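Local coordinates for galactose mutarotase-like protein (Clostridium acetobutylicum, PDB 3OS7) that probably binds carbohydrate and may act as an aldose 1-epimerase, interconverting the anomers of a sugar, at residues A[40-45]-A[53-58]; A[67-72]-A[112-117]. One frame throughout, in Å; residues are numbered along the deposited sequence.

Contact 1: A[40-45]-A[53-58]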
ATOM      1  N   VAL A  40      -2.710   1.495   9.224  1.00 12.09           N
ATOM      2  CA  VAL A  40      -2.346   2.844   9.622  1.00 12.87           C
ATOM      3  C   VAL A  40      -3.213   3.882   8.854  1.00 12.49           C
ATOM      4  O   VAL A  40      -3.002   4.140   7.677  1.00 12.19           O
ATOM      5  CB  VAL A  40      -0.844   3.126   9.422  1.00 12.47           C
ATOM      6  CG1 VAL A  40      -0.493   4.568   9.845  1.00 13.11           C
ATOM      7  CG2 VAL A  40      -0.012   2.104  10.201  1.00 16.62           C
ATOM      8  N   VAL A  41      -4.217   4.416   9.532  1.00 12.84           N
ATOM      9  CA  VAL A  41      -5.215   5.300   8.941  1.00 13.61           C
ATOM     10  C   VAL A  41      -4.916   6.769   9.080  1.00 12.80           C
ATOM     11  O   VAL A  41      -5.565   7.600   8.443  1.00 15.26           O
ATOM     12  CB  VAL A  41      -6.627   5.033   9.517  1.00 15.43           C
ATOM     13  CG1 VAL A  41      -7.061   3.629   9.163  1.00 15.17           C
ATOM     14  CG2 VAL A  41      -6.723   5.314  11.048  1.00 15.21           C
ATOM     15  N   GLU A  42      -3.919   7.099   9.886  1.00 13.66           N
ATOM     16  CA  GLU A  42      -3.484   8.468  10.050  1.00 13.95           C
ATOM     17  C   GLU A  42      -1.972   8.556  10.222  1.00 14.27           C
ATOM     18  O   GLU A  42      -1.399   7.766  10.930  1.00 13.99           O
ATOM     19  CB  GLU A  42      -4.173   9.082  11.280  1.00 17.18           C
ATOM     20  CG  GLU A  42      -4.097  10.594  11.253  1.00 19.77           C
ATOM     21  CD  GLU A  42      -4.927  11.231  12.342  1.00 32.09           C
ATOM     22  OE1 GLU A  42      -4.727  10.843  13.508  1.00 32.63           O
ATOM     23  OE2 GLU A  42      -5.773  12.100  12.018  1.00 32.96           O
ATOM     24  N   LEU A  43      -1.350   9.508   9.528  1.00 13.64           N
ATOM     25  CA  LEU A  43       0.057   9.872   9.719  1.00 13.45           C
ATOM     26  C   LEU A  43       0.148  11.380   9.528  1.00 15.18           C
ATOM     27  O   LEU A  43      -0.122  11.887   8.425  1.00 15.08           O
ATOM     28  CB  LEU A  43       0.960   9.205   8.710  1.00 12.59           C
ATOM     29  CG  LEU A  43       2.439   9.610   8.819  1.00 13.66           C
ATOM     30  CD1 LEU A  43       3.065   9.192  10.187  1.00 12.64           C
ATOM     31  CD2 LEU A  43       3.246   9.065   7.654  1.00 12.66           C
ATOM     32  N   LYS A  44       0.429  12.102  10.604  1.00 13.90           N
ATOM     33  CA  LYS A  44       0.410  13.558  10.511  1.00 18.54           C
ATOM     34  C   LYS A  44       1.609  14.179  11.194  1.00 19.08           C
ATOM     35  O   LYS A  44       2.280  13.530  11.984  1.00 19.03           O
ATOM     36  CB  LYS A  44      -0.898  14.104  11.086  1.00 20.29           C
ATOM     37  CG  LYS A  44      -1.140  13.754  12.523  1.00 23.67           C
ATOM     38  CD  LYS A  44      -2.582  14.085  12.957  1.00 24.08           C
ATOM     39  CE  LYS A  44      -2.702  13.961  14.459  1.00 32.07           C
ATOM     40  NZ  LYS A  44      -3.992  14.501  14.964  1.00 42.47           N
ATOM     41  N   ASP A  45       1.862  15.439  10.884  1.00 23.84           N
ATOM     42  CA  ASP A  45       2.852  16.280  11.602  1.00 27.21           C
ATOM     43  C   ASP A  45       2.063  17.515  12.002  1.00 29.28           C
ATOM     44  O   ASP A  45       1.866  18.418  11.187  1.00 28.57           O
ATOM     45  CB  ASP A  45       4.042  16.629  10.683  1.00 27.72           C
ATOM     46  CG  ASP A  45       5.167  17.467  11.392  1.00 32.45           C
ATOM     47  OD1 ASP A  45       4.867  18.337  12.223  1.00 29.77           O
ATOM     48  OD2 ASP A  45       6.372  17.250  11.089  1.00 39.36           O
ATOM     49  N   LEU A  53      -2.140  10.643   5.209  1.00 12.06           N
ATOM     50  CA  LEU A  53      -2.981   9.507   4.827  1.00 12.36           C
ATOM     51  C   LEU A  53      -4.461   9.832   4.993  1.00 13.97           C
ATOM     52  O   LEU A  53      -4.869  10.463   5.974  1.00 16.04           O
ATOM     53  CB  LEU A  53      -2.681   8.250   5.673  1.00 13.87           C
ATOM     54  CG  LEU A  53      -1.273   7.675   5.528  1.00 11.86           C
ATOM     55  CD1 LEU A  53      -0.934   6.637   6.608  1.00 10.33           C
ATOM     56  CD2 LEU A  53      -1.050   7.142   4.085  1.00  9.90           C
ATOM     57  N   ARG A  54      -5.254   9.324   4.062  1.00 14.26           N
ATOM     58  CA  ARG A  54      -6.692   9.538   4.116  1.00 13.81           C
ATOM     59  C   ARG A  54      -7.275   8.750   5.279  1.00 15.75           C
ATOM     60  O   ARG A  54      -7.137   7.540   5.327  1.00 16.37           O
ATOM     61  CB  ARG A  54      -7.346   9.120   2.813  1.00 15.11           C
ATOM     62  CG  ARG A  54      -8.795   9.601   2.750  1.00 15.50           C
ATOM     63  CD  ARG A  54      -9.518   8.815   1.739  1.00 15.26           C
ATOM     64  NE  ARG A  54     -10.817   9.378   1.427  1.00 17.79           N
ATOM     65  CZ  ARG A  54     -11.856   8.672   1.002  1.00 19.94           C
ATOM     66  NH1 ARG A  54     -11.761   7.359   0.802  1.00 17.75           N
ATOM     67  NH2 ARG A  54     -12.986   9.307   0.717  1.00 21.42           N
ATOM     68  N   THR A  55      -7.941   9.455   6.196  1.00 15.47           N
ATOM     69  CA  THR A  55      -8.419   8.906   7.470  1.00 16.34           C
ATOM     70  C   THR A  55      -9.958   8.909   7.489  1.00 18.76           C
ATOM     71  O   THR A  55     -10.565   9.892   7.059  1.00 18.40           O
ATOM     72  CB  THR A  55      -7.938   9.786   8.659  1.00 17.31           C
ATOM     73  OG1 THR A  55      -6.525  10.054   8.555  1.00 16.53           O
ATOM     74  CG2 THR A  55      -8.258   9.148  10.038  1.00 20.58           C
ATOM     75  N   PRO A  56     -10.585   7.843   8.024  1.00 19.49           N
ATOM     76  CA  PRO A  56     -12.044   7.866   8.227  1.00 21.32           C
ATOM     77  C   PRO A  56     -12.535   9.091   8.993  1.00 22.16           C
ATOM     78  O   PRO A  56     -11.933   9.487   9.989  1.00 20.69           O
ATOM     79  CB  PRO A  56     -12.297   6.608   9.074  1.00 20.85           C
ATOM     80  CG  PRO A  56     -11.256   5.668   8.644  1.00 22.46           C
ATOM     81  CD  PRO A  56     -10.014   6.538   8.411  1.00 20.41           C
ATOM     82  N   LYS A  57     -13.624   9.679   8.524  1.00 23.95           N
ATOM     83  CA  LYS A  57     -14.288  10.774   9.250  1.00 29.57           C
ATOM     84  C   LYS A  57     -15.020  10.233  10.469  1.00 31.01           C
ATOM     85  O   LYS A  57     -15.331   9.045  10.517  1.00 27.56           O
ATOM     86  CB  LYS A  57     -15.291  11.469   8.337  1.00 29.79           C
ATOM     87  CG  LYS A  57     -14.634  12.258   7.232  1.00 43.07           C
ATOM     88  CD  LYS A  57     -15.629  12.634   6.145  1.00 48.75           C
ATOM     89  CE  LYS A  57     -14.923  13.378   5.010  1.00 54.03           C
ATOM     90  NZ  LYS A  57     -14.408  14.716   5.465  1.00 54.07           N
ATOM     91  N   LYS A  58     -15.318  11.117  11.428  1.00 34.83           N
ATOM     92  CA  LYS A  58     -15.950  10.729  12.704  1.00 37.51           C
ATOM     93  C   LYS A  58     -17.290   9.996  12.501  1.00 36.67           C
ATOM     94  O   LYS A  58     -17.623   9.101  13.258  1.00 38.45           O
ATOM     95  CB  LYS A  58     -16.148  11.953  13.618  1.00 39.03           C
ATOM     96  CG  LYS A  58     -17.079  13.039  13.052  1.00 41.66           C
TER
HETATM   97  O   HOH W   1      -3.181  11.084   7.888  1.00 14.14           O
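Val40 meets Leu53 in two ways. Its CG1 lies 3.9 Å from Leu53 CD1, the two side chains crossing obliquely. Its carbonyl oxygen is also close to that methyl, with Val40 O 3.4 Å from Leu53 CD1. Val40 itself is buried, against Ile32 of strand 28-33 and Tyr157 of strand 151-160.

Val41 carries the one direct hydrogen bond between the segments. The hydroxyl Thr55 OG1 donates to Val41 O over a short 2.6 Å. The donor sits 19° from the carbonyl plane, with a C=O...OG1 angle of 143°. With OG1 anti to the carbonyl carbon of Thr55 (chi1 -49°), the hydroxyl is turned to Val41 O. The side chain of Val41 packs against Pro56, with Val41 CB 3.9 Å from Pro56 CD.

Strand 39-45 is next to the edge of a five-stranded antiparallel sheet, formed by neighbouring strands in chain order. It pairs with strand 28-33 and with the short strand 50-51, which is outermost. Residues 53-58 continue from that short edge strand as a loop. There a side-chain hydroxyl and a water make the polar links to residues 40-45.

Glu42 also meets Thr55. Its CG is 3.7 Å from Thr55 OG1, and the same hydroxyl oxygen touches CB of the glutamate as well.

Leu43 is joined to Leu53 through water 1. The water accepts from Leu43 N at 2.9 Å and donates to Leu53 O at 2.6 Å. The side chains touch as well, Leu43 CB lying 3.8 Å from Leu53 CD1. That single methyl of Leu53 therefore meets both Val40 and Leu43. Leu43 also packs on Leu159 and Leu336, from strands 151-160 and 329-340.

Contact 2: A[67-72]-A[112-117]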
ATOM      1  N   ASN A  67     -15.714  -3.100   5.850  1.00 20.50           N
ATOM      2  CA  ASN A  67     -16.155  -3.618   4.558  1.00 22.34           C
ATOM      3  C   ASN A  67     -15.439  -3.025   3.348  1.00 21.75           C
ATOM      4  O   ASN A  67     -15.413  -3.654   2.290  1.00 22.53           O
ATOM      5  CB  ASN A  67     -17.649  -3.408   4.407  1.00 25.53           C
ATOM      6  CG  ASN A  67     -18.441  -4.416   5.191  1.00 29.42           C
ATOM      7  OD1 ASN A  67     -17.954  -5.526   5.484  1.00 27.50           O
ATOM      8  ND2 ASN A  67     -19.663  -4.051   5.531  1.00 30.70           N
ATOM      9  N   ARG A  68     -14.842  -1.848   3.509  1.00 19.79           N
ATOM     10  CA  ARG A  68     -14.077  -1.197   2.418  1.00 17.63           C
ATOM     11  C   ARG A  68     -12.901  -0.389   2.990  1.00 16.07           C
ATOM     12  O   ARG A  68     -12.857   0.833   2.934  1.00 17.80           O
ATOM     13  CB  ARG A  68     -14.994  -0.311   1.591  1.00 19.55           C
ATOM     14  CG  ARG A  68     -14.437  -0.004   0.220  1.00 20.94           C
ATOM     15  CD  ARG A  68     -15.131   1.192  -0.359  1.00 24.95           C
ATOM     16  NE  ARG A  68     -14.686   1.455  -1.726  1.00 24.48           N
ATOM     17  CZ  ARG A  68     -15.032   2.533  -2.409  1.00 26.93           C
ATOM     18  NH1 ARG A  68     -15.801   3.446  -1.849  1.00 28.90           N
ATOM     19  NH2 ARG A  68     -14.571   2.714  -3.630  1.00 25.52           N
ATOM     20  N   PRO A  69     -11.915  -1.089   3.548  1.00 14.78           N
ATOM     21  CA  PRO A  69     -10.811  -0.360   4.188  1.00 15.40           C
ATOM     22  C   PRO A  69      -9.780   0.127   3.182  1.00 14.54           C
ATOM     23  O   PRO A  69      -8.930   0.997   3.500  1.00 16.31           O
ATOM     24  CB  PRO A  69     -10.222  -1.417   5.128  1.00 15.40           C
ATOM     25  CG  PRO A  69     -10.453  -2.685   4.419  1.00 17.78           C
ATOM     26  CD  PRO A  69     -11.824  -2.532   3.797  1.00 15.68           C
ATOM     27  N   GLN A  70      -9.852  -0.410   1.963  1.00 15.06           N
ATOM     28  CA  GLN A  70      -8.829  -0.117   0.984  1.00 15.89           C
ATOM     29  C   GLN A  70      -8.770   1.331   0.472  1.00 16.16           C
ATOM     30  O   GLN A  70      -7.815   1.683  -0.213  1.00 17.07           O
ATOM     31  CB  GLN A  70      -8.934  -1.056  -0.216  1.00 16.86           C
ATOM     32  CG  GLN A  70     -10.209  -0.951  -1.020  1.00 17.23           C
ATOM     33  CD  GLN A  70     -11.231  -1.916  -0.549  1.00 22.70           C
ATOM     34  OE1 GLN A  70     -11.195  -2.333   0.597  1.00 19.57           O
ATOM     35  NE2 GLN A  70     -12.184  -2.271  -1.421  1.00 20.57           N
ATOM     36  N   VAL A  71      -9.788   2.141   0.762  1.00 13.39           N
ATOM     37  CA  VAL A  71      -9.791   3.563   0.400  1.00 12.84           C
ATOM     38  C   VAL A  71      -9.338   4.503   1.526  1.00 12.56           C
ATOM     39  O   VAL A  71      -9.477   5.708   1.409  1.00 13.47           O
ATOM     40  CB  VAL A  71     -11.147   3.982  -0.161  1.00 15.51           C
ATOM     41  CG1 VAL A  71     -11.403   3.190  -1.402  1.00 16.93           C
ATOM     42  CG2 VAL A  71     -12.290   3.839   0.879  1.00 14.16           C
ATOM     43  N   TYR A  72      -8.759   3.930   2.599  1.00 12.80           N
ATOM     44  CA  TYR A  72      -8.144   4.678   3.670  1.00 10.80           C
ATOM     45  C   TYR A  72      -6.761   4.125   4.059  1.00 10.66           C
ATOM     46  O   TYR A  72      -6.493   2.920   4.014  1.00 13.29           O
ATOM     47  CB  TYR A  72      -9.007   4.623   4.931  1.00 14.92           C
ATOM     48  CG  TYR A  72     -10.355   5.282   4.736  1.00 13.63           C
ATOM     49  CD1 TYR A  72     -10.475   6.672   4.780  1.00 16.52           C
ATOM     50  CD2 TYR A  72     -11.493   4.518   4.508  1.00 17.32           C
ATOM     51  CE1 TYR A  72     -11.730   7.299   4.586  1.00 17.62           C
ATOM     52  CE2 TYR A  72     -12.733   5.119   4.336  1.00 16.86           C
ATOM     53  CZ  TYR A  72     -12.845   6.500   4.365  1.00 25.86           C
ATOM     54  OH  TYR A  72     -14.085   7.085   4.186  1.00 28.35           O
ATOM     55  N   ILE A 112      -6.613 -10.056   3.872  1.00 15.33           N
ATOM     56  CA  ILE A 112      -5.876  -9.696   5.074  1.00 14.43           C
ATOM     57  C   ILE A 112      -6.120  -8.228   5.442  1.00 13.25           C
ATOM     58  O   ILE A 112      -6.079  -7.873   6.594  1.00 15.16           O
ATOM     59  CB  ILE A 112      -4.343 -10.049   5.036  1.00 16.78           C
ATOM     60  CG1 ILE A 112      -3.601  -9.280   3.959  1.00 17.63           C
ATOM     61  CG2 ILE A 112      -4.132 -11.583   4.888  1.00 18.42           C
ATOM     62  CD1 ILE A 112      -2.083  -9.593   3.968  1.00 18.03           C
ATOM     63  N   LYS A 113      -6.455  -7.400   4.461  1.00 13.24           N
ATOM     64  CA  LYS A 113      -6.809  -6.000   4.717  1.00 12.84           C
ATOM     65  C   LYS A 113      -8.111  -5.852   5.517  1.00 14.80           C
ATOM     66  O   LYS A 113      -8.344  -4.808   6.105  1.00 17.03           O
ATOM     67  CB  LYS A 113      -6.982  -5.213   3.409  1.00 12.92           C
ATOM     68  CG  LYS A 113      -8.111  -5.691   2.507  1.00 15.96           C
ATOM     69  CD  LYS A 113      -8.093  -4.951   1.134  1.00 14.48           C
ATOM     70  CE  LYS A 113      -9.384  -5.107   0.428  1.00 17.50           C
ATOM     71  NZ  LYS A 113      -9.885  -6.486   0.399  1.00 23.16           N
ATOM     72  N   ASN A 114      -8.966  -6.872   5.462  1.00 14.54           N
ATOM     73  CA  ASN A 114     -10.266  -6.847   6.176  1.00 17.23           C
ATOM     74  C   ASN A 114     -10.224  -7.588   7.502  1.00 19.36           C
ATOM     75  O   ASN A 114     -11.203  -7.595   8.244  1.00 21.04           O
ATOM     76  CB  ASN A 114     -11.354  -7.507   5.321  1.00 18.99           C
ATOM     77  CG  ASN A 114     -11.461  -6.927   3.909  1.00 23.55           C
ATOM     78  OD1 ASN A 114     -10.882  -7.471   2.979  1.00 22.78           O
ATOM     79  ND2 ASN A 114     -12.222  -5.843   3.746  1.00 26.20           N
ATOM     80  N   SER A 115      -9.105  -8.232   7.799  1.00 17.49           N
ATOM     81  CA  SER A 115      -9.028  -9.231   8.874  1.00 18.63           C
ATOM     82  C   SER A 115      -8.428  -8.679  10.148  1.00 16.24           C
ATOM     83  O   SER A 115      -7.833  -7.611  10.146  1.00 13.45           O
ATOM     84  CB  SER A 115      -8.215 -10.425   8.381  1.00 20.68           C
ATOM     85  OG  SER A 115      -8.937 -11.064   7.357  1.00 23.61           O
ATOM     86  N   LYS A 116      -8.610  -9.396  11.254  1.00 16.36           N
ATOM     87  CA  LYS A 116      -8.055  -8.951  12.538  1.00 16.20           C
ATOM     88  C   LYS A 116      -6.598  -9.339  12.662  1.00 17.29           C
ATOM     89  O   LYS A 116      -6.246 -10.488  12.464  1.00 20.16           O
ATOM     90  CB  LYS A 116      -8.803  -9.572  13.714  1.00 18.14           C
ATOM     91  CG  LYS A 116     -10.266  -9.212  13.774  1.00 28.20           C
ATOM     92  CD  LYS A 116     -10.857  -9.584  15.151  1.00 36.39           C
ATOM     93  CE  LYS A 116     -12.372  -9.621  15.073  1.00 45.25           C
ATOM     94  NZ  LYS A 116     -12.988  -9.747  16.431  1.00 58.70           N
ATOM     95  N   TRP A 117      -5.762  -8.356  12.970  1.00 16.44           N
ATOM     96  CA  TRP A 117      -4.377  -8.563  13.262  1.00 15.30           C
ATOM     97  C   TRP A 117      -4.194  -8.393  14.754  1.00 16.51           C
ATOM     98  O   TRP A 117      -5.048  -7.786  15.416  1.00 19.69           O
ATOM     99  CB  TRP A 117      -3.525  -7.550  12.509  1.00 14.15           C
ATOM    100  CG  TRP A 117      -3.499  -7.718  11.016  1.00 13.29           C
ATOM    101  CD1 TRP A 117      -4.586  -7.757  10.165  1.00 13.03           C
ATOM    102  CD2 TRP A 117      -2.340  -7.731  10.166  1.00 12.06           C
ATOM    103  NE1 TRP A 117      -4.169  -7.858   8.868  1.00 13.36           N
ATOM    104  CE2 TRP A 117      -2.798  -7.843   8.835  1.00 15.60           C
ATOM    105  CE3 TRP A 117      -0.969  -7.718  10.405  1.00 14.79           C
ATOM    106  CZ2 TRP A 117      -1.925  -7.917   7.745  1.00 12.76           C
ATOM    107  CZ3 TRP A 117      -0.111  -7.799   9.334  1.00 15.22           C
ATOM    108  CH2 TRP A 117      -0.591  -7.903   8.019  1.00 13.63           C
TER
HETATM  109  O   HOH W   2     -12.777  -4.874   1.029  1.00 31.56           O
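Pro69 and Asn114 mark the closest approach of the two backbones, with CA atoms 6.8 Å apart. Neither segment has regular secondary structure. Each makes a type I beta turn, closed by a backbone bond from Tyr72 N to Pro69 O and from Ser115 N to Ile112 O. No direct hydrogen bond joins the segments.

The proline ring lies against the second turn. Pro69 CG is 3.4 Å from Lys113 O, and Pro69 CD is 3.3 Å from Asn114 ND2. The Pro69 and Asn114 side chains cross at about a right angle. Gln70 touches the lysine chain, with Gln70 OE1 3.3 Å from Lys113 CE. Gln70 bends at chi2 (-93°), and its CD lies against the same Lys113 CE.

Water 2 supplies the polar link. It donates to Asn67 O and Gln70 OE1 and accepts from Asn114 ND2 at 2.9 Å. Lys113 NZ donates to Asn114 OD1 at 2.9 Å and to Gly110 O; its bond to the water is long and weak. Asn114 thus uses both ends of its amide, OD1 for the lysine and ND2 for the water and Lys66 O. Gln70 NE2 and Arg68 NH2 bind a tartrate, probably from the crystallisation liquor.

Trp117 NE1 bonds Ile112 O at 3.0 Å, nearly straight at 172°. Ser115 N reaches the same oxygen from the opposite face of its carbonyl plane. Ile112 O is thus held by two donors, the indole N-H and the backbone N-H that closes the turn.

Residues 67-72 run from helix 62-67 toward strand 76-77, and residues 112-117 lead into strand 118-125. Ile112 and Trp117 pack on strands 76-77, 128-137 and 151-160, while Lys113 touches Leu77.

In the fold
Both contacts are partly buried, and their centres lie 14 Å apart. Contact 1 joins a strand near a sheet edge to a loop; Leu53 CD1 packs with Val40 and Leu43, while Val41 packs on Pro56. Contact 2 joins two loops, with a more polar interface that includes the exposed Asn67. A direct hydroxyl bond links the segments of contact 1; in contact 2 the polar link between segments runs through water. The two meet where Arg54 NH1 probably hydrogen-bonds Val71 O, and where residues 54-56 pack on Tyr72. Both contacts touch strand 151-160: Val40 and Leu43 at Tyr157 and Leu159, Ile112 and Trp117 at Phe153 and Leu155.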